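Local structure of CmeC (Campylobacter jejuni, 4MT4) at the interface of chains A and B. The protein forms an outer membrane channel of the outer membrane factor family and probably serves as the exit duct for substrates of an efflux system. Coordinates in Å, arbitrary orientation; residue numbers count along the deposited sequence, not the author numbering. Chains: chain A/B, CmeC.

Three patches mark the seam between neighbouring subunits of the CmeC trimer. Contact 2 and contact 3 lie about 11 Å apart between the centres of their C-alpha atoms. Both are built on helix 339-405 of chain A and helix 201-236 of chain B and share B:Leu216; contact 3 adds A:Ile431 from helix 411-445. Contact 1 is about 21 Å from contact 3 and 30 Å from contact 2, measured the same way. In these patches the seam combines helix-on-helix packing with, at contact 1, B:Leu244 and B:Tyr245 of helix 240-245 set against loops and the long helix of chain A.

Contact 1: the interface of chains A and B. Residues chain A 15-17, 20, 264, 366; chain B 244-245.
B:Leu244 sets its CD1 methyl against A:Ile264 and A:Phe366 together, and this is the apolar centre of the contact. That methyl lies 3.7 Å from A:Ile264 CD1 and also reaches CD2 on the ring of A:Phe366. Within chain A the two partners already touch, A:Ile264 CD1 covering one face of the A:Phe366 ring, offset toward its rim. Next comes the ring of B:Tyr245, with B:Leu244 CB from its own chain against one face. B:Tyr245 CE1 packs on A:Asp17 CB at 3.6 Å and on A:Leu20 CD2 at 3.7 Å. The A:Asp17 carboxylate is turned 54° from the ring, so the two do not stack. With CG beside the backbone N (chi1 -54°), B:Tyr245 points its hydroxyl into the loop of chain A. There the phenol is the donor to A:Ser15 O, 2.7 Å from B:Tyr245 OH, approaching from above the carbonyl plane. A water 2.9 Å from B:Tyr245 OH extends the polar rim to two backbone groups of chain A, binding A:Asp17 O and A:Ile264 N. Directly and through the water, the phenol thus links the 15-17 stretch and A:Ile264 of chain A. The water lies 3.0 Å from A:Ile264 N, with an angle of 171° at the hydrogen.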
# COMPACT_ATOMS: atom_id res chain seq x y z
N SER A 15 31.90 0.88 -11.36
CA SER A 15 32.63 0.61 -12.59
C SER A 15 31.68 0.27 -13.73
O SER A 15 30.60 -0.27 -13.51
CB SER A 15 33.62 -0.54 -12.37
OG SER A 15 34.53 -0.24 -11.32
N ILE A 16 32.10 0.58 -14.96
CA ILE A 16 31.31 0.25 -16.14
C ILE A 16 31.77 -1.07 -16.75
O ILE A 16 32.95 -1.42 -16.67
CB ILE A 16 31.37 1.36 -17.21
CG1 ILE A 16 32.80 1.52 -17.74
CG2 ILE A 16 30.85 2.68 -16.65
CD1 ILE A 16 32.93 2.55 -18.84
N ASP A 17 30.84 -1.81 -17.34
CA ASP A 17 31.14 -3.11 -17.92
C ASP A 17 30.06 -3.51 -18.92
O ASP A 17 29.01 -4.02 -18.54
CB ASP A 17 31.27 -4.17 -16.82
CG ASP A 17 31.65 -5.53 -17.36
OD1 ASP A 17 32.33 -5.60 -18.40
OD2 ASP A 17 31.28 -6.54 -16.73
N LEU A 20 28.14 -7.07 -19.44
CA LEU A 20 27.20 -7.55 -18.44
C LEU A 20 25.88 -8.03 -19.05
O LEU A 20 25.28 -8.99 -18.58
CB LEU A 20 26.92 -6.46 -17.40
CG LEU A 20 26.04 -6.85 -16.22
CD1 LEU A 20 26.58 -8.09 -15.53
CD2 LEU A 20 25.91 -5.70 -15.23
N ILE A 264 25.82 -0.79 -17.67
CA ILE A 264 25.31 0.37 -16.95
C ILE A 264 25.97 1.65 -17.45
O ILE A 264 27.16 1.67 -17.77
CB ILE A 264 25.51 0.22 -15.42
CG1 ILE A 264 24.88 1.40 -14.68
CG2 ILE A 264 26.98 0.07 -15.07
CD1 ILE A 264 24.87 1.25 -13.18
N PHE A 366 20.05 0.12 -9.11
CA PHE A 366 21.20 -0.70 -9.49
C PHE A 366 20.87 -2.19 -9.46
O PHE A 366 21.46 -2.98 -10.19
CB PHE A 366 22.39 -0.41 -8.58
CG PHE A 366 23.24 0.75 -9.03
CD1 PHE A 366 22.70 2.02 -9.14
CD2 PHE A 366 24.58 0.56 -9.34
CE1 PHE A 366 23.48 3.08 -9.56
CE2 PHE A 366 25.36 1.62 -9.76
CZ PHE A 366 24.81 2.88 -9.87
N LEU B 244 26.09 -4.75 -8.52
CA LEU B 244 26.13 -4.95 -9.96
C LEU B 244 26.80 -6.24 -10.41
O LEU B 244 26.28 -6.95 -11.27
CB LEU B 244 26.83 -3.77 -10.63
CG LEU B 244 25.98 -2.56 -11.03
CD1 LEU B 244 26.86 -1.44 -11.57
CD2 LEU B 244 24.95 -2.97 -12.07
N TYR B 245 27.96 -6.55 -9.83
CA TYR B 245 28.82 -7.59 -10.41
C TYR B 245 29.11 -8.79 -9.50
O TYR B 245 29.38 -9.88 -10.00
CB TYR B 245 30.14 -6.96 -10.86
CG TYR B 245 29.96 -5.78 -11.79
CD1 TYR B 245 29.45 -5.95 -13.07
CD2 TYR B 245 30.29 -4.49 -11.38
CE1 TYR B 245 29.28 -4.87 -13.92
CE2 TYR B 245 30.12 -3.41 -12.23
CZ TYR B 245 29.61 -3.60 -13.49
OH TYR B 245 29.45 -2.53 -14.34
O HOH W 1 27.62 -2.86 -16.54

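Contact 2: the interface of chains A and B. Residues chain A 384-385, 388-389; chain B 208-209, 212-213, 216.
Helix 339-405 of chain A packs here against helix 201-236 of chain B, with B:Glu212 laid over A:Asn385, A:Ala388 and A:Ser389. Both the aliphatic stem of the glutamate and its carboxylate lie against chain A. B:Glu212 CB is 3.7 Å from A:Ser389 CB. The backbone oxygen A:Asn385 O is 3.5 Å from B:Glu212 CB. Farther out, the A:Ala388 methyl supports the bend: A:Ala388 CB is 3.5 Å from B:Glu212 CD and almost as near to CG. That bend, at chi2 (-65°), lays the carboxylate along helix 339-405, from A:Ala388 toward A:Asn385. B:Glu212 OE1 ends 3.6 Å from A:Asn385 CA. The side chains of A:Asn385 and B:Glu212 run nearly perpendicular, their amide and carboxylate planes 38° apart. On its other branch, B:Glu212 OE2 lies over one face of the B:Arg208 guanidinium, toward its rim, in a salt bridge of 3.4 Å to B:Arg208 NH1. This pairing within chain B probably steadies the carboxylate and offsets its charge, while B:Arg208 NH1 itself reaches the A:Ala388 methyl. The small A:Ala388 and A:Ser389 probably help the helices approach closely here. The patch belongs to the long helical bundle of the outer membrane factor fold, well away from the membrane barrel.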
# COMPACT_ATOMS: atom_id res chain seq x y z
N ASP A 384 16.28 -19.34 -28.53
CA ASP A 384 16.82 -20.37 -29.41
C ASP A 384 16.49 -21.77 -28.90
O ASP A 384 16.17 -22.66 -29.68
CB ASP A 384 18.34 -20.21 -29.55
CG ASP A 384 18.73 -18.97 -30.34
OD1 ASP A 384 17.92 -18.52 -31.18
OD2 ASP A 384 19.84 -18.45 -30.13
N ASN A 385 16.57 -21.95 -27.58
CA ASN A 385 16.28 -23.24 -26.97
C ASN A 385 14.83 -23.66 -27.17
O ASN A 385 14.55 -24.79 -27.56
CB ASN A 385 16.60 -23.21 -25.48
CG ASN A 385 18.07 -22.92 -25.20
OD1 ASN A 385 18.94 -23.22 -26.01
ND2 ASN A 385 18.34 -22.32 -24.04
N ALA A 388 14.07 -24.39 -30.98
CA ALA A 388 14.59 -25.68 -31.43
C ALA A 388 13.83 -26.83 -30.80
O ALA A 388 13.63 -27.88 -31.43
CB ALA A 388 16.07 -25.78 -31.12
N SER A 389 13.39 -26.64 -29.56
CA SER A 389 12.62 -27.66 -28.84
C SER A 389 11.28 -27.90 -29.52
O SER A 389 10.84 -29.04 -29.69
CB SER A 389 12.42 -27.25 -27.38
OG SER A 389 11.67 -28.23 -26.68
N ARG B 208 17.44 -34.66 -29.32
CA ARG B 208 17.59 -33.23 -29.55
C ARG B 208 16.55 -32.43 -28.78
O ARG B 208 16.87 -31.39 -28.19
CB ARG B 208 17.50 -32.92 -31.05
CG ARG B 208 17.49 -31.43 -31.38
CD ARG B 208 18.18 -31.15 -32.70
NE ARG B 208 19.44 -30.43 -32.50
CZ ARG B 208 19.55 -29.10 -32.48
NH1 ARG B 208 18.47 -28.35 -32.64
NH2 ARG B 208 20.73 -28.53 -32.29
N ALA B 209 15.31 -32.91 -28.79
CA ALA B 209 14.23 -32.28 -28.03
C ALA B 209 14.57 -32.27 -26.55
O ALA B 209 14.31 -31.29 -25.84
CB ALA B 209 12.92 -33.01 -28.27
N GLU B 212 17.38 -29.55 -25.92
CA GLU B 212 16.87 -28.19 -25.91
C GLU B 212 15.99 -27.92 -24.70
O GLU B 212 16.01 -26.81 -24.14
CB GLU B 212 16.10 -27.89 -27.20
CG GLU B 212 16.87 -28.15 -28.48
CD GLU B 212 18.08 -27.24 -28.65
OE1 GLU B 212 18.12 -26.16 -28.02
OE2 GLU B 212 18.99 -27.61 -29.41
N SER B 213 15.22 -28.92 -24.29
CA SER B 213 14.36 -28.79 -23.12
C SER B 213 15.19 -28.57 -21.86
O SER B 213 14.87 -27.72 -21.03
CB SER B 213 13.48 -30.03 -22.95
OG SER B 213 12.67 -29.94 -21.79
N LEU B 216 16.71 -25.14 -21.88
CA LEU B 216 15.68 -24.17 -21.54
C LEU B 216 15.43 -24.14 -20.04
O LEU B 216 15.34 -23.07 -19.43
CB LEU B 216 14.38 -24.49 -22.28
CG LEU B 216 13.19 -23.57 -22.02
CD1 LEU B 216 13.54 -22.13 -22.36
CD2 LEU B 216 11.97 -24.04 -22.80

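Contact 3: the interface of chains A and B. Residues chain A 378-379, 382, 431; chain B 216, 219-220, 223.
A:Gln382 runs across the subunit seam of this outer membrane factor trimer, from helix 339-405 to helix 201-236 of chain B. Its CB rests on B:Leu216 CD1 at 3.7 Å, the two side chains crossing at about a right angle. The next carbon, A:Gln382 CG, stays on that methyl and also meets B:Asn219 CB at 3.7 Å. Beyond CG the chain is extended (chi2 -174°), which carries the amide carbon CD toward B:Glu220 OE2. There the amide and carboxylate planes are 23° apart. A:Gln382 OE1 lies against B:Glu220 CG and 3.2 Å from B:Glu220 OE2, an oxygen pair not modelled as a hydrogen bond, so the amide orientation may be doubtful. As built, A:Gln382 NE2 binds a water at 2.9 Å, and the same water is 2.6 Å from B:Glu220 OE2, joining the amide nitrogen to the carboxylate. A:Ile431 of helix 411-445 also brings its CD1 to B:Leu216 CD1 at 4.0 Å, the two side chains running antiparallel alongside one another. One turn earlier on helix 339-405, B:Leu223 splits its methyls: CD1 goes to A:Thr378 CB, while B:Leu223 CD2 lies 3.7 Å from A:Ile379 CG1. A:Thr378 turns its methyl toward chain B, with CG2 3.5 Å from the backbone oxygen B:Asn219 O.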
# COMPACT_ATOMS: atom_id res chain seq x y z
N THR A 378 19.83 -13.75 -21.10
CA THR A 378 19.52 -15.13 -20.73
C THR A 378 18.29 -15.63 -21.47
O THR A 378 18.27 -16.75 -21.99
CB THR A 378 19.30 -15.27 -19.21
OG1 THR A 378 20.49 -14.89 -18.52
CG2 THR A 378 18.96 -16.71 -18.85
N ILE A 379 17.26 -14.79 -21.53
CA ILE A 379 16.03 -15.12 -22.26
C ILE A 379 16.32 -15.18 -23.76
O ILE A 379 15.67 -15.91 -24.50
CB ILE A 379 14.90 -14.11 -21.96
CG1 ILE A 379 14.53 -14.14 -20.48
CG2 ILE A 379 13.66 -14.42 -22.77
CD1 ILE A 379 13.49 -13.12 -20.09
N GLN A 382 17.19 -18.52 -24.34
CA GLN A 382 15.97 -19.31 -24.22
C GLN A 382 15.15 -19.27 -25.50
O GLN A 382 14.43 -20.22 -25.82
CB GLN A 382 15.12 -18.82 -23.05
CG GLN A 382 15.73 -19.09 -21.68
CD GLN A 382 14.79 -18.72 -20.55
OE1 GLN A 382 14.61 -19.49 -19.61
NE2 GLN A 382 14.20 -17.54 -20.63
N ILE A 431 8.16 -17.74 -23.98
CA ILE A 431 9.54 -17.25 -24.04
C ILE A 431 9.64 -16.07 -25.01
O ILE A 431 10.36 -15.10 -24.76
CB ILE A 431 10.52 -18.36 -24.48
CG1 ILE A 431 10.55 -19.48 -23.43
CG2 ILE A 431 11.92 -17.81 -24.70
CD1 ILE A 431 11.01 -19.03 -22.06
N LEU B 216 16.71 -25.14 -21.88
CA LEU B 216 15.68 -24.17 -21.54
C LEU B 216 15.43 -24.14 -20.04
O LEU B 216 15.34 -23.07 -19.43
CB LEU B 216 14.38 -24.49 -22.28
CG LEU B 216 13.19 -23.57 -22.02
CD1 LEU B 216 13.54 -22.13 -22.36
CD2 LEU B 216 11.97 -24.04 -22.80
N ASN B 219 18.53 -22.44 -18.17
CA ASN B 219 18.56 -20.98 -18.18
C ASN B 219 17.47 -20.36 -17.31
O ASN B 219 17.62 -19.24 -16.82
CB ASN B 219 18.44 -20.46 -19.61
CG ASN B 219 19.74 -20.61 -20.38
OD1 ASN B 219 20.82 -20.36 -19.85
ND2 ASN B 219 19.64 -21.01 -21.64
N GLU B 220 16.37 -21.09 -17.13
CA GLU B 220 15.31 -20.65 -16.22
C GLU B 220 15.81 -20.67 -14.79
O GLU B 220 15.49 -19.78 -13.99
CB GLU B 220 14.07 -21.54 -16.36
CG GLU B 220 13.02 -20.99 -17.32
CD GLU B 220 12.39 -19.71 -16.81
OE1 GLU B 220 12.17 -19.59 -15.59
OE2 GLU B 220 12.12 -18.82 -17.64
N LEU B 223 18.03 -17.77 -14.21
CA LEU B 223 17.20 -16.59 -14.10
C LEU B 223 16.57 -16.50 -12.72
O LEU B 223 16.49 -15.42 -12.12
CB LEU B 223 16.13 -16.59 -15.18
CG LEU B 223 15.86 -15.24 -15.85
CD1 LEU B 223 17.18 -14.58 -16.22
CD2 LEU B 223 14.98 -15.42 -17.08
O HOH W 2 11.79 -16.82 -19.28